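PDB 5IXH: YceI-like domain protein from Burkholderia cenocepacia BC7, which is a bacterial lipocalin-like beta barrel that holds a long polyprenyl diphosphate in its interior and probably captures antibiotics outside the cell. Local coordinates for residues G24-F29 against V51-L56; Q46-V51 against Y76-F81; V82-A87 against N95-L100; V109-T114 against G126-K131. One frame throughout, in Å; residues are numbered along the deposited sequence.

Contact 1: residues G24-F29 against V51-L56; sequences GAFKKF and VASFDL. With OTP ((2E,6E,10E,14E,18E,22E,26E)-3,7,11,15,19,23,27,31-octamethyldotriaconta-2,6,10,14,18,22,26,30-octaenyl trihydrogen diphosphate), chain C.
The tight part of this contact lies on the barrel's inner side, where the Phe54 side chain reaches over the Phe26 ring. Phe54 CD1 sits 3.3 Å above the centre of that ring, yet the two planes meet obliquely at 41°. Phe54 gets there with CG anti to its backbone N (chi1 -166°), which also lays CE1 3.4 Å from Gly24 C, against a residue with no side chain to intervene. Both rings also touch the polyprenyl chain, Phe54 CE2 lying 3.5 Å from OTP C33. The backbones join as a short antiparallel pair: Asp55 N donates to Ala25 O at 2.8 Å, and Ala25 N donates back to Asp55 O. Ser53 OG accepts from Lys28 N at 2.9 Å and also bonds Asp50 O. The solvent side is looser. Lys27 bends at chi2 across Asp55, but NZ stays 4.8 Å from OD2; Asp55 OD1 is hydrogen-bonded to Gly57 N and Asn62 ND2. Strand 10-15 runs along the other edge of strand 22-34, while Val65 of helix 59-66 packs on Phe54.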
# COMPACT_ATOMS: atom_id res chain seq x y z
N GLY A 24 5.84 9.56 0.29
CA GLY A 24 4.71 10.13 -0.40
C GLY A 24 3.45 9.46 0.11
O GLY A 24 3.50 8.32 0.61
N ALA A 25 2.33 10.15 0.02
CA ALA A 25 1.05 9.60 0.46
C ALA A 25 0.02 9.62 -0.64
O ALA A 25 -0.01 10.57 -1.45
CB ALA A 25 0.53 10.37 1.65
N PHE A 26 -0.81 8.59 -0.72
CA PHE A 26 -1.89 8.56 -1.68
C PHE A 26 -3.08 9.28 -1.08
O PHE A 26 -3.59 8.89 -0.02
CB PHE A 26 -2.24 7.13 -2.03
CG PHE A 26 -1.14 6.41 -2.72
CD1 PHE A 26 -0.97 6.53 -4.10
CD2 PHE A 26 -0.27 5.59 -2.02
CE1 PHE A 26 0.05 5.86 -4.76
CE2 PHE A 26 0.75 4.91 -2.68
CZ PHE A 26 0.91 5.04 -4.04
N LYS A 27 -3.52 10.34 -1.72
CA LYS A 27 -4.58 11.15 -1.15
C LYS A 27 -5.97 10.60 -1.46
O LYS A 27 -6.94 10.97 -0.81
CB LYS A 27 -4.44 12.58 -1.64
CG LYS A 27 -3.15 13.25 -1.19
CD LYS A 27 -2.99 13.23 0.33
CE LYS A 27 -1.75 13.98 0.80
NZ LYS A 27 -1.57 13.86 2.28
N LYS A 28 -6.06 9.71 -2.44
CA LYS A 28 -7.34 9.13 -2.81
C LYS A 28 -7.23 7.61 -2.89
O LYS A 28 -6.46 7.04 -3.68
CB LYS A 28 -7.82 9.65 -4.16
CG LYS A 28 -8.15 11.14 -4.18
CD LYS A 28 -8.68 11.54 -5.56
CE LYS A 28 -8.73 13.06 -5.75
NZ LYS A 28 -9.12 13.41 -7.15
N PHE A 29 -8.00 6.94 -2.03
CA PHE A 29 -8.11 5.49 -2.07
C PHE A 29 -9.40 5.10 -1.42
O PHE A 29 -10.04 5.90 -0.76
CB PHE A 29 -6.91 4.84 -1.37
CG PHE A 29 -6.74 5.23 0.07
CD1 PHE A 29 -7.41 4.54 1.09
CD2 PHE A 29 -5.89 6.26 0.42
CE1 PHE A 29 -7.23 4.90 2.42
CE2 PHE A 29 -5.71 6.62 1.74
CZ PHE A 29 -6.38 5.93 2.75
N VAL A 51 -3.67 5.99 -8.20
CA VAL A 51 -2.23 6.22 -8.13
C VAL A 51 -1.83 7.66 -8.48
O VAL A 51 -0.81 8.13 -7.97
CB VAL A 51 -1.37 5.18 -8.93
CG1 VAL A 51 -1.73 3.76 -8.51
CG2 VAL A 51 -1.56 5.34 -10.39
N ALA A 52 -2.62 8.35 -9.29
CA ALA A 52 -2.35 9.74 -9.62
C ALA A 52 -2.49 10.67 -8.42
O ALA A 52 -2.08 11.82 -8.47
CB ALA A 52 -3.28 10.21 -10.74
N SER A 53 -3.06 10.18 -7.33
CA SER A 53 -3.20 10.97 -6.11
C SER A 53 -1.96 10.88 -5.22
O SER A 53 -1.96 11.44 -4.12
CB SER A 53 -4.42 10.53 -5.31
OG SER A 53 -4.19 9.31 -4.60
N PHE A 54 -0.91 10.23 -5.68
CA PHE A 54 0.34 10.14 -4.92
C PHE A 54 0.99 11.51 -4.81
O PHE A 54 1.25 12.16 -5.82
CB PHE A 54 1.30 9.13 -5.56
CG PHE A 54 2.47 8.72 -4.70
CD1 PHE A 54 2.28 8.07 -3.49
CD2 PHE A 54 3.78 8.94 -5.13
CE1 PHE A 54 3.35 7.67 -2.73
CE2 PHE A 54 4.85 8.56 -4.36
CZ PHE A 54 4.65 7.91 -3.16
N ASP A 55 1.23 11.94 -3.58
CA ASP A 55 1.75 13.26 -3.30
C ASP A 55 3.03 13.18 -2.50
O ASP A 55 3.03 12.75 -1.35
CB ASP A 55 0.70 14.05 -2.54
CG ASP A 55 1.11 15.48 -2.28
OD1 ASP A 55 2.08 16.00 -2.90
OD2 ASP A 55 0.45 16.12 -1.45
N LEU A 56 4.11 13.59 -3.13
CA LEU A 56 5.43 13.68 -2.51
C LEU A 56 5.73 15.08 -1.99
O LEU A 56 6.83 15.33 -1.50
CB LEU A 56 6.48 13.28 -3.55
CG LEU A 56 6.47 11.78 -3.87
CD1 LEU A 56 6.96 11.54 -5.28
CD2 LEU A 56 7.33 11.06 -2.86
O7 OTP C . 19.29 14.13 -6.10
P2 OTP C . 18.55 13.04 -6.85
O5 OTP C . 18.83 13.15 -8.33
O6 OTP C . 18.99 11.68 -6.34
O4 OTP C . 16.99 13.19 -6.60
P1 OTP C . 15.86 12.45 -7.44
O2 OTP C . 15.56 13.24 -8.70
O3 OTP C . 16.33 11.06 -7.82
O1 OTP C . 14.56 12.38 -6.54
C40 OTP C . 13.89 11.15 -6.28
C39 OTP C . 12.56 11.60 -5.69
C37 OTP C . 11.60 10.74 -5.24
C38 OTP C . 10.33 11.41 -4.70
C36 OTP C . 11.73 9.20 -5.25
C35 OTP C . 10.44 8.61 -5.85
C34 OTP C . 10.12 7.22 -5.27
C32 OTP C . 8.84 6.72 -5.40
C33 OTP C . 7.74 7.53 -6.11
C31 OTP C . 8.50 5.33 -4.84
C30 OTP C . 7.77 4.50 -5.92
C29 OTP C . 6.50 3.98 -5.23
C27 OTP C . 6.18 2.65 -5.20
C28 OTP C . 7.00 1.53 -5.84
C26 OTP C . 4.89 2.30 -4.45
C25 OTP C . 4.05 1.28 -5.23
C24 OTP C . 2.89 1.12 -4.24
C22 OTP C . 1.60 1.43 -4.57
C23 OTP C . 1.17 1.92 -5.95
C21 OTP C . 0.56 1.22 -3.47
C20 OTP C . -0.04 -0.16 -3.73
C19 OTP C . -0.65 -0.60 -2.39
C17 OTP C . -1.93 -1.11 -2.32
C18 OTP C . -2.79 -1.25 -3.58
C16 OTP C . -2.55 -1.56 -0.98
C15 OTP C . -1.65 -1.23 0.23
C14 OTP C . -2.16 -2.04 1.42
C12 OTP C . -1.77 -3.35 1.59
C13 OTP C . -0.80 -4.07 0.64
C11 OTP C . -2.29 -4.17 2.79
C10 OTP C . -3.64 -3.66 3.30
C9 OTP C . -4.12 -4.78 4.25
C7 OTP C . -5.42 -4.82 4.70
C8 OTP C . -6.43 -3.75 4.29
C6 OTP C . -5.80 -5.98 5.64
C5 OTP C . -6.62 -5.46 6.83
C4 OTP C . -6.44 -6.54 7.92
C2 OTP C . -7.41 -7.43 8.30
C3 OTP C . -7.05 -8.43 9.40
C1 OTP C . -8.81 -7.48 7.68

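Contact 2: residues Q46-V51 against Y76-F81; sequences QMTIDV and YPQATF. With OTP ((2E,6E,10E,14E,18E,22E,26E)-3,7,11,15,19,23,27,31-octamethyldotriaconta-2,6,10,14,18,22,26,30-octaenyl trihydrogen diphosphate), chain C.
Strands 46-50 and 78-81 are antiparallel neighbours in the wall of the lipocalin-like barrel, their axes 4.7 Å apart at 166°. Main-chain hydrogen bonds do most of the joining. Met47 and Phe81 form one hydrogen-bonded pair and Ile49 and Ala79 the next; the straightest bond runs from Ile49 N to Ala79 O, 2.8 Å long, 178° at the hydrogen and nearly along the C=O axis. Past the strand end, Val51 N still donates to Pro77 O. Apolar packing occupies the inner face, where Val51 CG1 rests 3.9 Å from Ala79 CB. The same face meets the prenyl chain: Met47, extended to SD with CG anti to the backbone N, places its sulfur 3.4 Å from OTP C16, and Phe81 turns one ring face, near its rim, to OTP C11. On the outer face, Thr48 and Thr80 lie side by side, while Thr48 CG2 abuts the Gln78 amide. Water completes the join, giving one hydrogen to Asp50 OD1 at 2.6 Å and the other to Pro77 O at 2.7 Å.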
# COMPACT_ATOMS: atom_id res chain seq x y z
N GLN A 46 -10.07 -5.41 1.14
CA GLN A 46 -9.59 -4.98 -0.16
C GLN A 46 -9.29 -3.50 -0.10
O GLN A 46 -9.91 -2.76 0.68
CB GLN A 46 -10.62 -5.26 -1.24
CG GLN A 46 -11.95 -4.59 -1.03
CD GLN A 46 -12.90 -4.85 -2.18
OE1 GLN A 46 -13.30 -3.93 -2.90
NE2 GLN A 46 -13.29 -6.11 -2.35
N MET A 47 -8.34 -3.07 -0.93
CA MET A 47 -8.02 -1.67 -1.08
C MET A 47 -7.80 -1.34 -2.53
O MET A 47 -7.21 -2.13 -3.27
CB MET A 47 -6.75 -1.33 -0.32
CG MET A 47 -6.33 0.11 -0.44
SD MET A 47 -4.88 0.47 0.55
CE MET A 47 -5.48 -0.01 2.16
N THR A 48 -8.25 -0.17 -2.94
CA THR A 48 -8.08 0.35 -4.29
C THR A 48 -7.50 1.73 -4.18
O THR A 48 -8.12 2.62 -3.59
CB THR A 48 -9.42 0.40 -4.98
OG1 THR A 48 -10.00 -0.92 -4.94
CG2 THR A 48 -9.27 0.87 -6.40
N ILE A 49 -6.33 1.93 -4.75
CA ILE A 49 -5.63 3.20 -4.70
C ILE A 49 -5.69 3.90 -6.05
O ILE A 49 -5.43 3.27 -7.10
CB ILE A 49 -4.16 2.93 -4.31
CG1 ILE A 49 -4.04 2.38 -2.87
CG2 ILE A 49 -3.28 4.13 -4.52
CD1 ILE A 49 -3.63 3.39 -1.82
N ASP A 50 -6.00 5.20 -6.02
CA ASP A 50 -5.91 6.07 -7.21
C ASP A 50 -4.47 6.56 -7.31
O ASP A 50 -4.06 7.44 -6.54
CB ASP A 50 -6.91 7.20 -7.05
CG ASP A 50 -6.73 8.35 -8.04
OD1 ASP A 50 -5.73 8.42 -8.77
OD2 ASP A 50 -7.62 9.23 -8.06
N VAL A 51 -3.67 5.99 -8.20
CA VAL A 51 -2.23 6.22 -8.13
C VAL A 51 -1.83 7.66 -8.48
O VAL A 51 -0.81 8.13 -7.97
CB VAL A 51 -1.37 5.18 -8.93
CG1 VAL A 51 -1.73 3.76 -8.51
CG2 VAL A 51 -1.56 5.34 -10.39
N TYR A 76 -2.50 2.81 -16.21
CA TYR A 76 -2.86 2.00 -15.05
C TYR A 76 -3.30 2.93 -13.92
O TYR A 76 -2.51 3.26 -13.02
CB TYR A 76 -1.66 1.18 -14.61
CG TYR A 76 -1.18 0.20 -15.66
CD1 TYR A 76 -1.90 -0.96 -15.93
CD2 TYR A 76 -0.02 0.43 -16.39
CE1 TYR A 76 -1.49 -1.86 -16.85
CE2 TYR A 76 0.40 -0.52 -17.34
CZ TYR A 76 -0.36 -1.65 -17.56
OH TYR A 76 0.04 -2.59 -18.50
N PRO A 77 -4.55 3.38 -13.93
CA PRO A 77 -4.93 4.40 -12.95
C PRO A 77 -5.06 3.90 -11.51
O PRO A 77 -5.08 4.73 -10.61
CB PRO A 77 -6.27 4.93 -13.45
CG PRO A 77 -6.77 3.87 -14.39
CD PRO A 77 -5.58 3.19 -14.97
N GLN A 78 -5.20 2.61 -11.32
CA GLN A 78 -5.37 2.07 -9.98
C GLN A 78 -4.33 1.04 -9.65
O GLN A 78 -3.74 0.40 -10.54
CB GLN A 78 -6.78 1.48 -9.80
CG GLN A 78 -7.91 2.48 -9.94
CD GLN A 78 -9.27 1.85 -9.79
OE1 GLN A 78 -9.45 0.67 -10.03
NE2 GLN A 78 -10.22 2.62 -9.29
N ALA A 79 -4.10 0.86 -8.36
CA ALA A 79 -3.39 -0.28 -7.78
C ALA A 79 -4.35 -0.91 -6.78
O ALA A 79 -5.15 -0.20 -6.17
CB ALA A 79 -2.13 0.18 -7.09
N THR A 80 -4.30 -2.22 -6.63
CA THR A 80 -5.26 -2.93 -5.80
C THR A 80 -4.61 -3.99 -4.92
O THR A 80 -3.61 -4.58 -5.28
CB THR A 80 -6.35 -3.63 -6.65
OG1 THR A 80 -5.74 -4.48 -7.62
CG2 THR A 80 -7.19 -2.60 -7.40
N PHE A 81 -5.23 -4.22 -3.78
CA PHE A 81 -4.95 -5.36 -2.93
C PHE A 81 -6.26 -6.04 -2.61
O PHE A 81 -7.21 -5.36 -2.20
CB PHE A 81 -4.23 -4.97 -1.64
CG PHE A 81 -4.02 -6.14 -0.72
CD1 PHE A 81 -3.01 -7.07 -0.95
CD2 PHE A 81 -4.88 -6.36 0.35
CE1 PHE A 81 -2.86 -8.18 -0.12
CE2 PHE A 81 -4.72 -7.46 1.18
CZ PHE A 81 -3.72 -8.37 0.94
O7 OTP C . 19.29 14.13 -6.10
P2 OTP C . 18.55 13.04 -6.85
O5 OTP C . 18.83 13.15 -8.33
O6 OTP C . 18.99 11.68 -6.34
O4 OTP C . 16.99 13.19 -6.60
P1 OTP C . 15.86 12.45 -7.44
O2 OTP C . 15.56 13.24 -8.70
O3 OTP C . 16.33 11.06 -7.82
O1 OTP C . 14.56 12.38 -6.54
C40 OTP C . 13.89 11.15 -6.28
C39 OTP C . 12.56 11.60 -5.69
C37 OTP C . 11.60 10.74 -5.24
C38 OTP C . 10.33 11.41 -4.70
C36 OTP C . 11.73 9.20 -5.25
C35 OTP C . 10.44 8.61 -5.85
C34 OTP C . 10.12 7.22 -5.27
C32 OTP C . 8.84 6.72 -5.40
C33 OTP C . 7.74 7.53 -6.11
C31 OTP C . 8.50 5.33 -4.84
C30 OTP C . 7.77 4.50 -5.92
C29 OTP C . 6.50 3.98 -5.23
C27 OTP C . 6.18 2.65 -5.20
C28 OTP C . 7.00 1.53 -5.84
C26 OTP C . 4.89 2.30 -4.45
C25 OTP C . 4.05 1.28 -5.23
C24 OTP C . 2.89 1.12 -4.24
C22 OTP C . 1.60 1.43 -4.57
C23 OTP C . 1.17 1.92 -5.95
C21 OTP C . 0.56 1.22 -3.47
C20 OTP C . -0.04 -0.16 -3.73
C19 OTP C . -0.65 -0.60 -2.39
C17 OTP C . -1.93 -1.11 -2.32
C18 OTP C . -2.79 -1.25 -3.58
C16 OTP C . -2.55 -1.56 -0.98
C15 OTP C . -1.65 -1.23 0.23
C14 OTP C . -2.16 -2.04 1.42
C12 OTP C . -1.77 -3.35 1.59
C13 OTP C . -0.80 -4.07 0.64
C11 OTP C . -2.29 -4.17 2.79
C10 OTP C . -3.64 -3.66 3.30
C9 OTP C . -4.12 -4.78 4.25
C7 OTP C . -5.42 -4.82 4.70
C8 OTP C . -6.43 -3.75 4.29
C6 OTP C . -5.80 -5.98 5.64
C5 OTP C . -6.62 -5.46 6.83
C4 OTP C . -6.44 -6.54 7.92
C2 OTP C . -7.41 -7.43 8.30
C3 OTP C . -7.05 -8.43 9.40
C1 OTP C . -8.81 -7.48 7.68
O HOH W 1 -5.13 7.39 -11.06

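Contact 3: residues V82-A87 against N95-L100; sequences VSSAIA and NVTGKL. With OTP ((2E,6E,10E,14E,18E,22E,26E)-3,7,11,15,19,23,27,31-octamethyldotriaconta-2,6,10,14,18,22,26,30-octaenyl trihydrogen diphosphate), chain C.
Thr97 O is the best-held polar atom here, gripped by two backbone N-H groups: Ser84 N at 2.8 Å, in the carbonyl plane, and Ala85 N at 3.2 Å, about 30° out of it. Two consecutive residues facing one define a classic beta bulge, set within the antiparallel hairpin of strands 78-90 and 93-102. The register moves by one residue across it, from Ser83 opposite Gly98 to Ala85 opposite Thr97, and Ser84 takes psi -20° where a regular strand would be extended. At the bulge the backbones come close, with Ser83 CA only 3.9 Å from Gly98 CA; Gly98, with no side chain, lets them close up, its CA making a CA-H...O contact with Val82 O. Regular pairing resumes on both sides, Val82 with Lys99 and Ala87 with Asn95 each exchanging two hydrogen bonds.

The polar ends of Ser83 and Thr97 are used by adjoining strands, Ser83 OG with Ala45 N and Thr97 OG1 with Thr110 OG1. On the inner face, Ile86 and Val96 touch lightly and point their methyls at the tail of the polyprenyl chain: Val96 CG2 lies 3.8 Å from OTP C4, and Ile86 CD1 is 4.0 Å from one of the two terminal methyls, OTP C1. Farther along, Leu100 CD1 meets OTP C17. Near the hairpin turn, a water accepts from Asn95 ND2 at 2.8 Å and donates to Ala87 O over a longer 3.3 Å.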
# COMPACT_ATOMS: atom_id res chain seq x y z
N VAL A 82 -6.34 -7.35 -2.76
CA VAL A 82 -7.52 -8.12 -2.39
C VAL A 82 -7.04 -9.33 -1.58
O VAL A 82 -6.28 -10.15 -2.08
CB VAL A 82 -8.31 -8.59 -3.66
CG1 VAL A 82 -9.50 -9.46 -3.28
CG2 VAL A 82 -8.75 -7.41 -4.53
N SER A 83 -7.50 -9.43 -0.34
CA SER A 83 -7.08 -10.54 0.51
C SER A 83 -7.67 -11.85 0.05
O SER A 83 -8.76 -11.90 -0.52
CB SER A 83 -7.48 -10.31 1.95
OG SER A 83 -8.89 -10.36 2.13
N SER A 84 -6.94 -12.91 0.33
CA SER A 84 -7.47 -14.28 0.19
C SER A 84 -7.42 -15.09 1.48
O SER A 84 -8.12 -16.09 1.59
CB SER A 84 -6.72 -15.03 -0.91
OG SER A 84 -5.34 -15.18 -0.56
N ALA A 85 -6.59 -14.71 2.45
CA ALA A 85 -6.44 -15.47 3.68
C ALA A 85 -5.94 -14.57 4.79
O ALA A 85 -5.19 -13.61 4.56
CB ALA A 85 -5.47 -16.66 3.50
N ILE A 86 -6.30 -14.93 6.02
CA ILE A 86 -5.87 -14.21 7.20
C ILE A 86 -5.43 -15.24 8.22
O ILE A 86 -6.23 -16.09 8.65
CB ILE A 86 -6.99 -13.33 7.81
CG1 ILE A 86 -7.43 -12.28 6.79
CG2 ILE A 86 -6.51 -12.67 9.12
CD1 ILE A 86 -8.60 -11.43 7.26
N ALA A 87 -4.16 -15.20 8.62
CA ALA A 87 -3.57 -16.14 9.55
C ALA A 87 -3.22 -15.46 10.86
O ALA A 87 -2.36 -14.59 10.89
CB ALA A 87 -2.29 -16.73 8.95
N ASN A 95 -1.25 -12.20 9.82
CA ASN A 95 -0.62 -12.19 8.51
C ASN A 95 -1.71 -12.26 7.46
O ASN A 95 -2.47 -13.23 7.40
CB ASN A 95 0.37 -13.34 8.39
CG ASN A 95 1.62 -13.11 9.17
OD1 ASN A 95 2.24 -12.04 9.07
ND2 ASN A 95 2.02 -14.10 9.95
N VAL A 96 -1.85 -11.20 6.68
CA VAL A 96 -2.91 -11.07 5.69
C VAL A 96 -2.28 -11.30 4.34
O VAL A 96 -1.35 -10.56 3.92
CB VAL A 96 -3.58 -9.70 5.76
CG1 VAL A 96 -4.67 -9.59 4.73
CG2 VAL A 96 -4.18 -9.47 7.16
N THR A 97 -2.78 -12.30 3.63
CA THR A 97 -2.25 -12.66 2.33
C THR A 97 -3.26 -12.29 1.28
O THR A 97 -4.48 -12.44 1.48
CB THR A 97 -1.89 -14.16 2.30
OG1 THR A 97 -0.81 -14.36 3.24
CG2 THR A 97 -1.42 -14.62 0.96
N GLY A 98 -2.76 -11.88 0.13
CA GLY A 98 -3.64 -11.59 -1.00
C GLY A 98 -2.88 -11.16 -2.22
O GLY A 98 -1.65 -11.25 -2.29
N LYS A 99 -3.63 -10.69 -3.22
CA LYS A 99 -3.07 -10.29 -4.50
C LYS A 99 -2.89 -8.79 -4.57
O LYS A 99 -3.87 -8.05 -4.41
CB LYS A 99 -4.01 -10.74 -5.61
CG LYS A 99 -3.38 -10.57 -6.97
CD LYS A 99 -4.33 -10.87 -8.12
CE LYS A 99 -4.73 -12.31 -8.16
NZ LYS A 99 -5.41 -12.58 -9.46
N LEU A 100 -1.66 -8.37 -4.79
CA LEU A 100 -1.29 -6.96 -4.98
C LEU A 100 -1.02 -6.76 -6.46
O LEU A 100 -0.18 -7.45 -7.02
CB LEU A 100 -0.04 -6.65 -4.16
CG LEU A 100 0.54 -5.22 -4.27
CD1 LEU A 100 -0.47 -4.19 -3.79
CD2 LEU A 100 1.82 -5.10 -3.51
O7 OTP C . 19.29 14.13 -6.10
P2 OTP C . 18.55 13.04 -6.85
O5 OTP C . 18.83 13.15 -8.33
O6 OTP C . 18.99 11.68 -6.34
O4 OTP C . 16.99 13.19 -6.60
P1 OTP C . 15.86 12.45 -7.44
O2 OTP C . 15.56 13.24 -8.70
O3 OTP C . 16.33 11.06 -7.82
O1 OTP C . 14.56 12.38 -6.54
C40 OTP C . 13.89 11.15 -6.28
C39 OTP C . 12.56 11.60 -5.69
C37 OTP C . 11.60 10.74 -5.24
C38 OTP C . 10.33 11.41 -4.70
C36 OTP C . 11.73 9.20 -5.25
C35 OTP C . 10.44 8.61 -5.85
C34 OTP C . 10.12 7.22 -5.27
C32 OTP C . 8.84 6.72 -5.40
C33 OTP C . 7.74 7.53 -6.11
C31 OTP C . 8.50 5.33 -4.84
C30 OTP C . 7.77 4.50 -5.92
C29 OTP C . 6.50 3.98 -5.23
C27 OTP C . 6.18 2.65 -5.20
C28 OTP C . 7.00 1.53 -5.84
C26 OTP C . 4.89 2.30 -4.45
C25 OTP C . 4.05 1.28 -5.23
C24 OTP C . 2.89 1.12 -4.24
C22 OTP C . 1.60 1.43 -4.57
C23 OTP C . 1.17 1.92 -5.95
C21 OTP C . 0.56 1.22 -3.47
C20 OTP C . -0.04 -0.16 -3.73
C19 OTP C . -0.65 -0.60 -2.39
C17 OTP C . -1.93 -1.11 -2.32
C18 OTP C . -2.79 -1.25 -3.58
C16 OTP C . -2.55 -1.56 -0.98
C15 OTP C . -1.65 -1.23 0.23
C14 OTP C . -2.16 -2.04 1.42
C12 OTP C . -1.77 -3.35 1.59
C13 OTP C . -0.80 -4.07 0.64
C11 OTP C . -2.29 -4.17 2.79
C10 OTP C . -3.64 -3.66 3.30
C9 OTP C . -4.12 -4.78 4.25
C7 OTP C . -5.42 -4.82 4.70
C8 OTP C . -6.43 -3.75 4.29
C6 OTP C . -5.80 -5.98 5.64
C5 OTP C . -6.62 -5.46 6.83
C4 OTP C . -6.44 -6.54 7.92
C2 OTP C . -7.41 -7.43 8.30
C3 OTP C . -7.05 -8.43 9.40
C1 OTP C . -8.81 -7.48 7.68
O HOH W 2 0.52 -16.17 10.99

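Contact 4: residues V109-T114 against G126-K131; sequences VTVPVT and GVLPIK
Two arms of the antiparallel hairpin formed by strands 105-118 and 121-131 spread apart in this section of the barrel wall. No direct hydrogen bond links the two segments, and their axes stay 5.8 Å apart at closest approach, wide of the separation of an ordinary bonded pair. Van der Waals packing spans the gap instead. Leu128, with CG anti to the backbone N (chi1 177°), sends its two methyls across: CD2 stands 4.0 Å from Val109 CG2, while CD1 rests against the backbone at Thr110 O, 3.7 Å away. Val111, whose side chain crosses that of Leu128 at about a right angle, brings CG2 to 4.0 Å from Leu128 CB. Leu128 and Val111 are buried, and both touch the bound polyprenyl chain, so these two side chains also border the lipid. Toward Gly126 the strands approach again, Gly126 CA making a CA-H...O contact with Pro112 O. Conventional hydrogen bonding is indirect: a single water connects the backbones there, donating to Pro112 O at 2.6 Å and accepting from Val127 N at 3.0 Å.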
# COMPACT_ATOMS: atom_id res chain seq x y z
N VAL A 109 1.23 -11.45 -1.95
CA VAL A 109 1.99 -10.85 -0.85
C VAL A 109 1.37 -11.22 0.47
O VAL A 109 0.19 -11.58 0.55
CB VAL A 109 2.06 -9.32 -0.99
CG1 VAL A 109 2.71 -8.92 -2.31
CG2 VAL A 109 0.67 -8.69 -0.79
N THR A 110 2.20 -11.18 1.51
CA THR A 110 1.75 -11.45 2.87
C THR A 110 2.21 -10.30 3.74
O THR A 110 3.38 -9.95 3.74
CB THR A 110 2.31 -12.77 3.42
OG1 THR A 110 1.80 -13.87 2.66
CG2 THR A 110 1.91 -12.97 4.89
N VAL A 111 1.26 -9.65 4.40
CA VAL A 111 1.57 -8.46 5.18
C VAL A 111 1.18 -8.64 6.62
O VAL A 111 0.05 -9.04 6.93
CB VAL A 111 0.92 -7.21 4.58
CG1 VAL A 111 -0.51 -7.33 4.49
CG2 VAL A 111 1.29 -5.94 5.37
N PRO A 112 2.10 -8.34 7.53
CA PRO A 112 1.75 -8.39 8.94
C PRO A 112 0.93 -7.17 9.32
O PRO A 112 1.34 -6.02 9.05
CB PRO A 112 3.12 -8.41 9.66
CG PRO A 112 4.16 -8.28 8.60
CD PRO A 112 3.49 -7.88 7.33
N VAL A 113 -0.22 -7.40 9.93
CA VAL A 113 -1.15 -6.33 10.29
C VAL A 113 -1.48 -6.42 11.77
O VAL A 113 -1.82 -7.50 12.26
CB VAL A 113 -2.46 -6.44 9.52
CG1 VAL A 113 -3.42 -5.35 9.90
CG2 VAL A 113 -2.18 -6.40 8.01
N THR A 114 -1.40 -5.30 12.46
CA THR A 114 -1.81 -5.22 13.86
C THR A 114 -3.18 -4.59 13.92
O THR A 114 -3.43 -3.55 13.28
CB THR A 114 -0.82 -4.40 14.65
OG1 THR A 114 0.48 -4.99 14.55
CG2 THR A 114 -1.23 -4.34 16.11
N GLY A 126 0.09 -1.55 9.38
CA GLY A 126 1.10 -2.47 8.91
C GLY A 126 2.02 -1.83 7.91
O GLY A 126 1.79 -0.70 7.49
N VAL A 127 3.05 -2.59 7.54
CA VAL A 127 4.05 -2.16 6.57
C VAL A 127 4.36 -3.34 5.69
O VAL A 127 4.61 -4.44 6.18
CB VAL A 127 5.35 -1.69 7.27
CG1 VAL A 127 6.39 -1.26 6.23
CG2 VAL A 127 5.06 -0.54 8.22
N LEU A 128 4.28 -3.13 4.38
CA LEU A 128 4.61 -4.14 3.40
C LEU A 128 5.82 -3.70 2.59
O LEU A 128 5.72 -2.74 1.82
CB LEU A 128 3.44 -4.35 2.44
CG LEU A 128 3.73 -5.36 1.32
CD1 LEU A 128 3.96 -6.76 1.86
CD2 LEU A 128 2.59 -5.33 0.32
N PRO A 129 6.95 -4.40 2.72
CA PRO A 129 8.08 -4.08 1.84
C PRO A 129 7.91 -4.76 0.49
O PRO A 129 7.54 -5.94 0.41
CB PRO A 129 9.28 -4.64 2.59
CG PRO A 129 8.74 -5.72 3.47
CD PRO A 129 7.30 -5.38 3.77
N ILE A 130 8.16 -4.01 -0.57
CA ILE A 130 8.16 -4.55 -1.91
C ILE A 130 9.40 -4.09 -2.65
O ILE A 130 10.05 -3.12 -2.24
CB ILE A 130 6.91 -4.13 -2.71
CG1 ILE A 130 6.85 -2.61 -2.97
CG2 ILE A 130 5.62 -4.62 -2.00
CD1 ILE A 130 5.88 -2.22 -4.11
N LYS A 131 9.68 -4.75 -3.76
CA LYS A 131 10.66 -4.26 -4.72
C LYS A 131 9.90 -3.57 -5.83
O LYS A 131 9.09 -4.18 -6.51
CB LYS A 131 11.46 -5.42 -5.30
CG LYS A 131 12.39 -6.08 -4.31
CD LYS A 131 13.21 -7.19 -4.97
CE LYS A 131 14.45 -7.54 -4.15
NZ LYS A 131 14.20 -7.48 -2.68
O HOH W 3 3.55 -4.68 9.60

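How the contacts relate
From the N terminus, contact 1 closes the first loop, folding 51-56 back on 24-29 around strand 44-50. Contact 2 opens within that loop and closes beyond it, so the two cross; they share Val51, and Lys28 O probably bonds Asp50 N between them. Helix 59-66 lies in the loop of contact 2. Contacts 3 and 4 follow in series, each closing a hairpin, and stand about 10 Å apart between centres. Strand 78-90 serves both contacts 2 and 3, while Val96 O and Val111 N probably bond contact 3 to contact 4. Phe81 CE1 packs 3.6 Å from Val109 CG2, bringing contact 2 against contact 4. Together they tie the curled sheet around the lipid.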